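Local coordinates for protein Ent-copalyl diphosphate synthase (Streptomyces platensis, PDB 5BP8) that probably works as a bacterial terpene cyclase, an all-alpha enzyme related to the squalene-hopene cyclases, at residues 71-76 and 125-130; 177-180 and 185-188; 202-207 and 215-220; 254-259 and 495-500. One frame throughout, in Å; residues are numbered along the deposited sequence.

Interaction 1: residues 71-76 and 125-130; sequences GLVPTL and IGVEFV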
loop_
_atom_site.group_PDB
_atom_site.type_symbol
_atom_site.label_atom_id
_atom_site.label_comp_id
_atom_site.label_asym_id
_atom_site.label_seq_id
_atom_site.Cartn_x
_atom_site.Cartn_y
_atom_site.Cartn_z
ATOM N N GLY A 71 10.320 10.609 -0.983
ATOM C CA GLY A 71 9.914 11.806 -1.766
ATOM C C GLY A 71 10.219 11.726 -3.247
ATOM O O GLY A 71 9.692 12.520 -4.049
ATOM N N LEU A 72 11.085 10.804 -3.659
ATOM C CA LEU A 72 11.580 10.833 -5.053
ATOM C C LEU A 72 10.443 10.570 -6.052
ATOM O O LEU A 72 10.169 11.395 -6.952
ATOM C CB LEU A 72 12.715 9.830 -5.249
ATOM C CG LEU A 72 13.233 9.668 -6.696
ATOM C CD1 LEU A 72 13.679 10.998 -7.273
ATOM C CD2 LEU A 72 14.352 8.648 -6.735
ATOM N N VAL A 73 9.743 9.443 -5.889
ATOM C CA VAL A 73 8.663 9.146 -6.839
ATOM C C VAL A 73 7.528 10.196 -6.868
ATOM O O VAL A 73 7.148 10.697 -7.947
ATOM C CB VAL A 73 8.116 7.730 -6.633
ATOM C CG1 VAL A 73 6.798 7.548 -7.351
ATOM C CG2 VAL A 73 9.171 6.707 -7.072
ATOM N N PRO A 74 6.976 10.569 -5.695
ATOM C CA PRO A 74 5.916 11.561 -5.803
ATOM C C PRO A 74 6.370 12.951 -6.291
ATOM O O PRO A 74 5.575 13.649 -6.961
ATOM C CB PRO A 74 5.350 11.626 -4.382
ATOM C CG PRO A 74 6.424 11.103 -3.514
ATOM C CD PRO A 74 7.135 10.079 -4.334
ATOM N N THR A 75 7.607 13.339 -6.006
ATOM C CA THR A 75 8.131 14.630 -6.490
ATOM C C THR A 75 8.286 14.575 -8.000
ATOM O O THR A 75 7.866 15.506 -8.748
ATOM C CB THR A 75 9.441 15.032 -5.779
ATOM O OG1 THR A 75 9.220 15.102 -4.370
ATOM C CG2 THR A 75 9.921 16.398 -6.288
ATOM N N LEU A 76 8.834 13.473 -8.487
ATOM C CA LEU A 76 8.871 13.250 -9.947
ATOM C C LEU A 76 7.483 13.375 -10.584
ATOM O O LEU A 76 7.326 14.072 -11.594
ATOM C CB LEU A 76 9.499 11.905 -10.305
ATOM C CG LEU A 76 11.027 11.796 -10.110
ATOM C CD1 LEU A 76 11.388 10.327 -10.232
ATOM C CD2 LEU A 76 11.777 12.679 -11.100
ATOM N N ILE A 125 6.780 -0.013 -5.261
ATOM C CA ILE A 125 6.383 -0.939 -6.302
ATOM C C ILE A 125 6.517 -0.303 -7.693
ATOM O O ILE A 125 5.984 0.782 -7.947
ATOM C CB ILE A 125 4.964 -1.458 -6.083
ATOM C CG1 ILE A 125 4.865 -2.136 -4.708
ATOM C CG2 ILE A 125 4.619 -2.464 -7.187
ATOM C CD1 ILE A 125 3.529 -2.825 -4.438
ATOM N N GLY A 126 7.230 -0.987 -8.583
ATOM C CA GLY A 126 7.405 -0.494 -9.965
ATOM C C GLY A 126 8.345 0.711 -10.137
ATOM O O GLY A 126 8.375 1.337 -11.200
ATOM N N VAL A 127 9.131 1.017 -9.116
ATOM C CA VAL A 127 10.005 2.194 -9.148
ATOM C C VAL A 127 10.987 2.204 -10.354
ATOM O O VAL A 127 11.269 3.265 -10.921
ATOM C CB VAL A 127 10.742 2.375 -7.818
ATOM C CG1 VAL A 127 11.723 1.230 -7.525
ATOM C CG2 VAL A 127 11.449 3.707 -7.796
ATOM N N GLU A 128 11.444 1.020 -10.759
ATOM C CA GLU A 128 12.324 0.863 -11.924
ATOM C C GLU A 128 11.646 1.234 -13.244
ATOM O O GLU A 128 12.332 1.370 -14.261
ATOM C CB GLU A 128 12.804 -0.583 -12.037
ATOM C CG GLU A 128 13.574 -1.059 -10.832
ATOM C CD GLU A 128 13.661 -2.584 -10.786
ATOM O OE1 GLU A 128 12.604 -3.259 -10.676
ATOM O OE2 GLU A 128 14.786 -3.094 -10.881
ATOM N N PHE A 129 10.327 1.349 -13.250
ATOM C CA PHE A 129 9.605 1.825 -14.430
ATOM C C PHE A 129 9.159 3.256 -14.238
ATOM O O PHE A 129 9.392 4.112 -15.090
ATOM C CB PHE A 129 8.409 0.918 -14.736
ATOM C CG PHE A 129 8.809 -0.520 -14.943
ATOM C CD1 PHE A 129 9.440 -0.895 -16.105
ATOM C CD2 PHE A 129 8.630 -1.472 -13.939
ATOM C CE1 PHE A 129 9.853 -2.213 -16.291
ATOM C CE2 PHE A 129 9.040 -2.780 -14.112
ATOM C CZ PHE A 129 9.644 -3.159 -15.291
ATOM N N VAL A 130 8.493 3.491 -13.114
ATOM C CA VAL A 130 7.865 4.763 -12.825
ATOM C C VAL A 130 8.892 5.918 -12.806
ATOM O O VAL A 130 8.679 6.966 -13.426
ATOM C CB VAL A 130 7.184 4.648 -11.454
ATOM C CG1 VAL A 130 6.750 5.995 -10.934
ATOM C CG2 VAL A 130 5.979 3.714 -11.571
#
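With chi1 at 166°, Val73 points CG1 opposite its own backbone N and keeps CG2 beside it, so that the isopropyl fork faces the first turn of helix 127-144 and each prong finds a different valine. Val127, at a chi1 of 65°, swings its CG2 opposite the backbone N and thereby out to CG2 of Val73, 3.8 Å away; the two side chains meet at a slant. The other prong, CG1 of Val73, lies 3.9 Å from CG1 of Val130, and here the side chains stand roughly at right angles. One residue of helix 72-86 thus touches two residues of its neighbour spaced three apart, purely through methyl groups. Tyr32 of helix 31-40 packs on both Val73 and Val130, while Leu76, one turn on from Leu72, carries the pairing forward onto Ala131, Leu134 and Ile138.

The nearby hydrogen bonds belong to the starts of the two helices rather than to the contact itself. Gly71 O takes Thr75 N at 3.0 Å and Thr75 OG1 at 2.6 Å from opposite faces of its carbonyl plane, and that hydroxyl is also bonded to Trp64 N. Gly126, the N-cap residue, receives both Phe129 N and Val130 N on its carbonyl oxygen. Two helix starts lying side by side and touching through methyl branches are consistent with the helix-on-helix packing of the all-alpha folds to which the squalene-hopene cyclases belong.

Interaction 2: residues 177-180 and 185-188; sequences REMT and LPEK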
loop_
_atom_site.group_PDB
_atom_site.type_symbol
_atom_site.label_atom_id
_atom_site.label_comp_id
_atom_site.label_asym_id
_atom_site.label_seq_id
_atom_site.Cartn_x
_atom_site.Cartn_y
_atom_site.Cartn_z
ATOM N N ARG A 177 9.151 -1.678 -22.855
ATOM C CA ARG A 177 8.470 -0.973 -23.932
ATOM C C ARG A 177 8.630 -1.700 -25.283
ATOM O O ARG A 177 7.662 -1.861 -26.019
ATOM C CB ARG A 177 8.976 0.462 -24.032
ATOM C CG ARG A 177 8.432 1.335 -22.922
ATOM C CD ARG A 177 9.088 2.697 -22.925
ATOM N NE ARG A 177 8.373 3.638 -22.060
ATOM C CZ ARG A 177 8.836 4.825 -21.679
ATOM N NH1 ARG A 177 10.053 5.226 -22.060
ATOM N NH2 ARG A 177 8.088 5.615 -20.901
ATOM N N GLU A 178 9.830 -2.146 -25.602
ATOM C CA GLU A 178 10.010 -2.844 -26.853
ATOM C C GLU A 178 9.259 -4.185 -26.824
ATOM O O GLU A 178 8.568 -4.528 -27.783
ATOM C CB GLU A 178 11.486 -3.042 -27.193
ATOM C CG GLU A 178 11.619 -3.693 -28.566
ATOM C CD GLU A 178 13.044 -3.866 -29.042
ATOM O OE1 GLU A 178 13.991 -3.508 -28.294
ATOM O OE2 GLU A 178 13.194 -4.376 -30.183
HETATM N N MSE A 179 9.373 -4.925 -25.721
HETATM C CA MSE A 179 8.690 -6.217 -25.624
HETATM C C MSE A 179 7.198 -6.071 -25.834
HETATM O O MSE A 179 6.590 -6.895 -26.502
HETATM C CB MSE A 179 8.978 -6.958 -24.312
HETATM C CG MSE A 179 8.416 -8.391 -24.337
HETATM SE SE MSE A 179 8.259 -9.157 -22.530
HETATM C CE MSE A 179 6.643 -8.196 -21.934
ATOM N N THR A 180 6.588 -5.027 -25.269
ATOM C CA THR A 180 5.139 -4.864 -25.316
ATOM C C THR A 180 4.595 -4.334 -26.661
ATOM O O THR A 180 3.393 -4.109 -26.794
ATOM C CB THR A 180 4.591 -4.056 -24.097
ATOM O OG1 THR A 180 5.266 -2.802 -23.980
ATOM C CG2 THR A 180 4.803 -4.833 -22.818
ATOM N N LEU A 185 1.972 -6.815 -21.729
ATOM C CA LEU A 185 2.525 -6.480 -20.431
ATOM C C LEU A 185 2.091 -7.542 -19.414
ATOM O O LEU A 185 0.925 -7.916 -19.404
ATOM C CB LEU A 185 1.953 -5.108 -20.039
ATOM C CG LEU A 185 2.540 -4.409 -18.809
ATOM C CD1 LEU A 185 4.017 -4.125 -19.024
ATOM C CD2 LEU A 185 1.789 -3.112 -18.593
ATOM N N PRO A 186 3.018 -8.060 -18.561
ATOM C CA PRO A 186 2.540 -8.974 -17.520
ATOM C C PRO A 186 1.447 -8.369 -16.629
ATOM O O PRO A 186 1.474 -7.159 -16.316
ATOM C CB PRO A 186 3.797 -9.274 -16.691
ATOM C CG PRO A 186 4.930 -9.082 -17.658
ATOM C CD PRO A 186 4.480 -7.953 -18.555
ATOM N N GLU A 187 0.516 -9.227 -16.204
ATOM C CA GLU A 187 -0.621 -8.794 -15.410
ATOM C C GLU A 187 -0.221 -7.959 -14.186
ATOM O O GLU A 187 -0.882 -6.975 -13.871
ATOM C CB GLU A 187 -1.453 -9.989 -14.964
ATOM C CG GLU A 187 -2.230 -10.627 -16.088
ATOM C CD GLU A 187 -3.240 -11.646 -15.588
ATOM O OE1 GLU A 187 -3.416 -11.796 -14.349
ATOM O OE2 GLU A 187 -3.837 -12.298 -16.458
ATOM N N LYS A 188 0.844 -8.358 -13.496
ATOM C CA LYS A 188 1.255 -7.653 -12.286
ATOM C C LYS A 188 1.771 -6.238 -12.581
ATOM O O LYS A 188 1.912 -5.421 -11.646
ATOM C CB LYS A 188 2.313 -8.448 -11.533
ATOM C CG LYS A 188 3.699 -8.373 -12.164
ATOM C CD LYS A 188 4.576 -9.499 -11.640
ATOM C CE LYS A 188 4.826 -9.360 -10.151
ATOM N NZ LYS A 188 5.766 -10.404 -9.630
#
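Thr180 lays its methyl against the start of Leu185: CG2 sits 3.6 Å from Leu185 N and 3.7 Å from Leu185 CA, and also reaches CD1 of that leucine at 3.9 Å. A chi1 of 54° explains the division of labour, for it tucks OG1 of Thr180 between the backbone N and the carbonyl carbon and turns CG2 outward to the returning chain. The buried hydroxyl works backward instead, bonded to Val176 O one turn earlier and to Arg202 NH1.

Leu185 continues the apolar patch inward, its side chain packing on Leu193 and Val196 of helix 193-196. Its backbone is gripped from elsewhere, the N by the carbonyl of Arg202 and the O by the indole NH of Trp190. Nearer the surface, Met179, a selenomethionine in the model, bends at chi3 (76°) and brings its terminal CE to within 4.0 Å of Pro186 CD, meeting the ring at the corner next to its nitrogen. This outer pair is exposed, whereas Thr180 and Leu185 are buried, so the contact grades from solvent to core over two neighbouring residues in each segment.

The side chains meet through carbon, while the closest approach is of the threonine methyl to the backbone N of Leu185. Much of the polar work falls to residues outside the pair, Val176 and Arg202 above all. The positive charge of Arg202, placed at the C-terminal end of helix 171-179, would probably be favoured by the carbonyls gathered there, which would be consistent with an apolar closure backed by a favourable charge.

Interaction 3: residues 202-207 and 215-220; sequences RGARPH and GSVGCS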
loop_
_atom_site.group_PDB
_atom_site.type_symbol
_atom_site.label_atom_id
_atom_site.label_comp_id
_atom_site.label_asym_id
_atom_site.label_seq_id
_atom_site.Cartn_x
_atom_site.Cartn_y
_atom_site.Cartn_z
ATOM N N ARG A 202 -1.133 -1.883 -24.589
ATOM C CA ARG A 202 -0.003 -2.795 -24.282
ATOM C C ARG A 202 -0.406 -4.182 -23.739
ATOM O O ARG A 202 0.369 -4.861 -23.026
ATOM C CB ARG A 202 0.950 -2.139 -23.287
ATOM C CG ARG A 202 1.449 -0.773 -23.700
ATOM C CD ARG A 202 2.599 -0.929 -24.651
ATOM N NE ARG A 202 2.970 0.299 -25.316
ATOM C CZ ARG A 202 4.171 0.540 -25.810
ATOM N NH1 ARG A 202 5.146 -0.358 -25.686
ATOM N NH2 ARG A 202 4.403 1.693 -26.406
ATOM N N GLY A 203 -1.594 -4.622 -24.106
ATOM C CA GLY A 203 -2.126 -5.892 -23.657
ATOM C C GLY A 203 -2.748 -5.892 -22.274
ATOM O O GLY A 203 -3.181 -6.935 -21.801
ATOM N N ALA A 204 -2.754 -4.741 -21.591
ATOM C CA ALA A 204 -3.472 -4.628 -20.340
ATOM C C ALA A 204 -4.970 -4.637 -20.615
ATOM O O ALA A 204 -5.436 -4.037 -21.588
ATOM C CB ALA A 204 -3.050 -3.376 -19.596
ATOM N N ARG A 205 -5.703 -5.347 -19.766
ATOM C CA ARG A 205 -7.131 -5.549 -19.949
ATOM C C ARG A 205 -7.923 -4.932 -18.807
ATOM O O ARG A 205 -7.748 -5.322 -17.678
ATOM C CB ARG A 205 -7.452 -7.031 -19.979
ATOM C CG ARG A 205 -6.678 -7.822 -21.015
ATOM C CD ARG A 205 -7.410 -9.126 -21.227
ATOM N NE ARG A 205 -6.601 -10.141 -21.883
ATOM C CZ ARG A 205 -7.109 -11.224 -22.464
ATOM N NH1 ARG A 205 -8.428 -11.422 -22.485
ATOM N NH2 ARG A 205 -6.299 -12.109 -23.035
ATOM N N PRO A 206 -8.840 -4.011 -19.121
ATOM C CA PRO A 206 -9.671 -3.469 -18.054
ATOM C C PRO A 206 -10.482 -4.557 -17.365
ATOM O O PRO A 206 -10.924 -5.559 -18.000
ATOM C CB PRO A 206 -10.591 -2.471 -18.796
ATOM C CG PRO A 206 -9.842 -2.131 -20.037
ATOM C CD PRO A 206 -9.134 -3.394 -20.413
ATOM N N HIS A 207 -10.684 -4.370 -16.072
ATOM C CA HIS A 207 -11.605 -5.198 -15.326
ATOM C C HIS A 207 -12.998 -5.174 -15.984
ATOM O O HIS A 207 -13.525 -4.130 -16.331
ATOM C CB HIS A 207 -11.680 -4.738 -13.868
ATOM C CG HIS A 207 -12.739 -5.428 -13.069
ATOM N ND1 HIS A 207 -12.718 -6.777 -12.809
ATOM C CD2 HIS A 207 -13.852 -4.947 -12.473
ATOM C CE1 HIS A 207 -13.790 -7.105 -12.113
ATOM N NE2 HIS A 207 -14.485 -6.009 -11.881
ATOM N N GLY A 215 -13.833 -1.348 -15.943
ATOM C CA GLY A 215 -13.032 -0.419 -16.741
ATOM C C GLY A 215 -11.686 -0.028 -16.140
ATOM O O GLY A 215 -10.817 0.487 -16.858
ATOM N N SER A 216 -11.512 -0.224 -14.832
ATOM C CA SER A 216 -10.208 0.023 -14.206
ATOM C C SER A 216 -9.156 -0.930 -14.759
ATOM O O SER A 216 -9.459 -2.089 -15.128
ATOM C CB SER A 216 -10.270 -0.111 -12.686
ATOM O OG SER A 216 -10.676 -1.410 -12.290
ATOM N N VAL A 217 -7.923 -0.435 -14.827
ATOM C CA VAL A 217 -6.782 -1.203 -15.310
ATOM C C VAL A 217 -5.827 -1.398 -14.142
ATOM O O VAL A 217 -5.299 -0.411 -13.590
ATOM C CB VAL A 217 -6.076 -0.485 -16.454
ATOM C CG1 VAL A 217 -4.779 -1.213 -16.865
ATOM C CG2 VAL A 217 -7.028 -0.361 -17.636
ATOM N N GLY A 218 -5.636 -2.650 -13.737
ATOM C CA GLY A 218 -4.828 -2.937 -12.582
ATOM C C GLY A 218 -5.227 -2.190 -11.319
ATOM O O GLY A 218 -4.367 -1.893 -10.507
ATOM N N CYS A 219 -6.519 -1.875 -11.129
ATOM C CA CYS A 219 -6.959 -1.082 -9.973
ATOM C C CYS A 219 -6.130 0.201 -9.725
ATOM O O CYS A 219 -5.918 0.590 -8.560
ATOM C CB CYS A 219 -6.996 -1.934 -8.688
ATOM S SG CYS A 219 -8.204 -3.295 -8.757
ATOM N N SER A 220 -5.698 0.854 -10.819
ATOM C CA SER A 220 -4.914 2.077 -10.771
ATOM C C SER A 220 -5.612 3.177 -11.537
ATOM O O SER A 220 -5.830 3.030 -12.749
ATOM C CB SER A 220 -3.573 1.877 -11.471
ATOM O OG SER A 220 -2.916 3.129 -11.645
HETATM O O HOH W 1 -7.305 -4.857 -14.471
#
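Pro206 begins its contact at CB, 3.5 Å from Gly215 O; one atom further round the ring, CG comes to 4.1 Å from CG2 of Val217, the two side chains lying side by side and pointing the same way. Val217, whose chi1 of 174° sends CG1 opposite the backbone N, uses that second branch to touch Ala204 CB at 3.9 Å. Trp227 of helix 221-228 packs on both Pro206 and Val217.

Beyond this patch the chains, running in opposite directions, are pinned through the backbone. His207 N donates to Ser216 O at 2.8 Å, almost in line with the C=O bond, and Gly215 N donates back to His207 O, also at 2.8 Å, in the carbonyl plane and with a nearly straight N-H...O angle of 174°. Ser216 O receives in addition a CA-H...O contact from Pro206 CA, at 3.2 Å. Water 1 links the segments further along, accepting from Gly218 N and donating, at long range, to Arg205 O.

Between the segments the polar contact is thus made by backbone groups and one water, so neutral donors probably suffice; side-chain polarity acts within the loop, His207 NE2 bonding to Ala210 O and Ser216 OG to His213 O.

Interaction 4: residues 254-259 and 495-500; sequences PSITPI and WHDKDI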
loop_
_atom_site.group_PDB
_atom_site.type_symbol
_atom_site.label_atom_id
_atom_site.label_comp_id
_atom_site.label_asym_id
_atom_site.label_seq_id
_atom_site.Cartn_x
_atom_site.Cartn_y
_atom_site.Cartn_z
ATOM N N PRO A 254 -6.378 8.007 -4.701
ATOM C CA PRO A 254 -5.392 7.042 -4.235
ATOM C C PRO A 254 -4.693 6.375 -5.433
ATOM O O PRO A 254 -5.162 6.482 -6.571
ATOM C CB PRO A 254 -6.244 6.021 -3.520
ATOM C CG PRO A 254 -7.509 5.996 -4.326
ATOM C CD PRO A 254 -7.743 7.449 -4.626
ATOM N N SER A 255 -3.618 5.648 -5.172
ATOM C CA SER A 255 -2.872 4.947 -6.229
ATOM C C SER A 255 -3.384 3.519 -6.492
ATOM O O SER A 255 -3.013 2.883 -7.484
ATOM C CB SER A 255 -1.381 4.917 -5.881
ATOM O OG SER A 255 -1.110 4.046 -4.781
ATOM N N ILE A 256 -4.210 3.019 -5.573
ATOM C CA ILE A 256 -4.787 1.691 -5.674
ATOM C C ILE A 256 -6.206 1.740 -5.143
ATOM O O ILE A 256 -6.442 2.228 -4.024
ATOM C CB ILE A 256 -3.915 0.619 -4.954
ATOM C CG1 ILE A 256 -4.518 -0.774 -5.138
ATOM C CG2 ILE A 256 -3.695 0.959 -3.501
ATOM C CD1 ILE A 256 -3.595 -1.894 -4.685
ATOM N N THR A 257 -7.152 1.352 -6.001
ATOM C CA THR A 257 -8.566 1.265 -5.628
ATOM C C THR A 257 -9.297 0.485 -6.707
ATOM O O THR A 257 -9.041 0.683 -7.883
ATOM C CB THR A 257 -9.207 2.641 -5.392
ATOM O OG1 THR A 257 -10.539 2.478 -4.874
ATOM C CG2 THR A 257 -9.215 3.491 -6.673
ATOM N N PRO A 258 -10.165 -0.463 -6.312
ATOM C CA PRO A 258 -10.484 -0.928 -4.974
ATOM C C PRO A 258 -9.378 -1.777 -4.355
ATOM O O PRO A 258 -8.435 -2.215 -5.053
ATOM C CB PRO A 258 -11.732 -1.835 -5.176
ATOM C CG PRO A 258 -11.953 -1.939 -6.626
ATOM C CD PRO A 258 -10.890 -1.200 -7.374
ATOM N N ILE A 259 -9.529 -2.011 -3.063
ATOM C CA ILE A 259 -8.713 -2.951 -2.290
ATOM C C ILE A 259 -9.612 -3.924 -1.490
ATOM O O ILE A 259 -9.240 -4.421 -0.428
ATOM C CB ILE A 259 -7.769 -2.224 -1.317
ATOM C CG1 ILE A 259 -8.527 -1.319 -0.332
ATOM C CG2 ILE A 259 -6.705 -1.456 -2.074
ATOM C CD1 ILE A 259 -7.713 -1.021 0.900
ATOM N N TRP A 495 2.033 1.961 3.445
ATOM C CA TRP A 495 2.040 0.769 2.605
ATOM C C TRP A 495 2.633 1.054 1.256
ATOM O O TRP A 495 2.251 2.040 0.609
ATOM C CB TRP A 495 0.629 0.220 2.447
ATOM C CG TRP A 495 0.038 -0.250 3.732
ATOM C CD1 TRP A 495 -0.354 0.510 4.780
ATOM C CD2 TRP A 495 -0.240 -1.609 4.095
ATOM N NE1 TRP A 495 -0.842 -0.274 5.775
ATOM C CE2 TRP A 495 -0.796 -1.583 5.381
ATOM C CE3 TRP A 495 -0.064 -2.834 3.452
ATOM C CZ2 TRP A 495 -1.161 -2.752 6.070
ATOM C CZ3 TRP A 495 -0.427 -4.013 4.141
ATOM C CH2 TRP A 495 -0.980 -3.946 5.427
ATOM N N HIS A 496 3.549 0.208 0.799
ATOM C CA HIS A 496 4.203 0.453 -0.495
ATOM C C HIS A 496 3.276 0.287 -1.692
ATOM O O HIS A 496 2.641 -0.765 -1.869
ATOM C CB HIS A 496 5.414 -0.453 -0.700
ATOM C CG HIS A 496 6.595 -0.081 0.138
ATOM N ND1 HIS A 496 7.741 -0.841 0.174
ATOM C CD2 HIS A 496 6.801 0.946 0.994
ATOM C CE1 HIS A 496 8.608 -0.293 1.015
ATOM N NE2 HIS A 496 8.070 0.805 1.508
ATOM N N ASP A 497 3.190 1.325 -2.529
ATOM C CA ASP A 497 2.686 1.123 -3.891
ATOM C C ASP A 497 3.489 2.023 -4.837
ATOM O O ASP A 497 4.700 1.857 -4.957
ATOM C CB ASP A 497 1.153 1.267 -3.982
ATOM C CG ASP A 497 0.635 0.952 -5.370
ATOM O OD1 ASP A 497 1.204 0.044 -6.017
ATOM O OD2 ASP A 497 -0.240 1.666 -5.886
ATOM N N LYS A 498 2.865 2.971 -5.519
ATOM C CA LYS A 498 3.618 3.879 -6.340
ATOM C C LYS A 498 4.427 4.796 -5.435
ATOM O O LYS A 498 5.644 4.919 -5.589
ATOM C CB LYS A 498 2.654 4.725 -7.229
ATOM C CG LYS A 498 1.893 3.921 -8.279
ATOM C CD LYS A 498 2.775 3.502 -9.435
ATOM C CE LYS A 498 2.068 2.498 -10.336
ATOM N NZ LYS A 498 0.892 3.113 -10.994
ATOM N N ASP A 499 3.730 5.479 -4.534
ATOM C CA ASP A 499 4.359 6.143 -3.390
ATOM C C ASP A 499 3.998 5.242 -2.202
ATOM O O ASP A 499 4.248 4.026 -2.281
ATOM C CB ASP A 499 4.098 7.680 -3.221
ATOM C CG ASP A 499 2.600 8.151 -3.346
ATOM O OD1 ASP A 499 1.643 7.353 -3.225
ATOM O OD2 ASP A 499 2.401 9.410 -3.547
ATOM N N ILE A 500 3.476 5.793 -1.121
ATOM C CA ILE A 500 3.017 4.995 0.036
ATOM C C ILE A 500 1.589 5.434 0.380
ATOM O O ILE A 500 1.254 6.633 0.314
ATOM C CB ILE A 500 3.938 5.074 1.269
ATOM C CG1 ILE A 500 4.427 6.504 1.588
ATOM C CG2 ILE A 500 5.141 4.171 1.053
ATOM C CD1 ILE A 500 5.447 6.574 2.718
HETATM O O HOH W 2 -1.439 3.770 -9.569
HETATM O O HOH W 3 1.028 4.774 -3.427
#
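A short antiparallel hairpin, 495-496 with 500-501, brings the turn between its strands against the loop 254-259, where Ser255 meets Asp497 in the middle of the protein. Ser255 OG donates to Asp497 OD2 at 2.8 Å, arriving at the lone pair that faces away from the other carboxylate oxygen. Its chi1 of 70° holds OG between the backbone N and the carbonyl carbon; Asp497, at -176°, extends CG opposite its own N to meet it. The same OD2 is also bonded to His191 NE2; two donors converge on this oxygen, which probably restrains the carboxylate's rotation.

Water 3 widens the junction, donating to Ser255 OG at 2.6 Å and to Asp499 OD1 at 2.7 Å; Asp499 is itself held by Ser30 OG and Tyr32 N. On another side of Ser255, water 2 donates to the carbonyl O of Ser255 and accepts from Lys498 NZ, each at 2.8 Å. That ammonium also forms a salt bridge with Glu194 and bonds to His191 O, while the aliphatic part of the lysine passes Ser255, CG to CB 4.2 Å. Asp497 N bonds to Asp499 O inside the turn. A salt-bridged lysine, two hydrogen-bonded aspartates, a serine and bound waters make this a polar junction between a connecting loop and the lone hairpin of an otherwise all-alpha terpene-cyclase fold.

Overall arrangement
The four contacts follow one another in series along the chain, each closing before the next opens, yet they converge in space. Interaction 4 is the hub, its centre about 4 Å from that of the chain; interaction 1 lies about 12 Å away, centre to centre, joined by Ile125 N to Asp497 O, and interaction 3 about 15 Å away, joined by Cys219 O to Thr257 N. Interaction 2 is outermost and reaches interaction 3 through Arg202, their centres about 13 Å apart. Helices 127-144 and 171-179, from interactions 1 and 2, are consecutive. Helix packing, loop closure and a buried polar junction are thus linked, tying the C-terminal hairpin to parts of the chain far earlier in sequence.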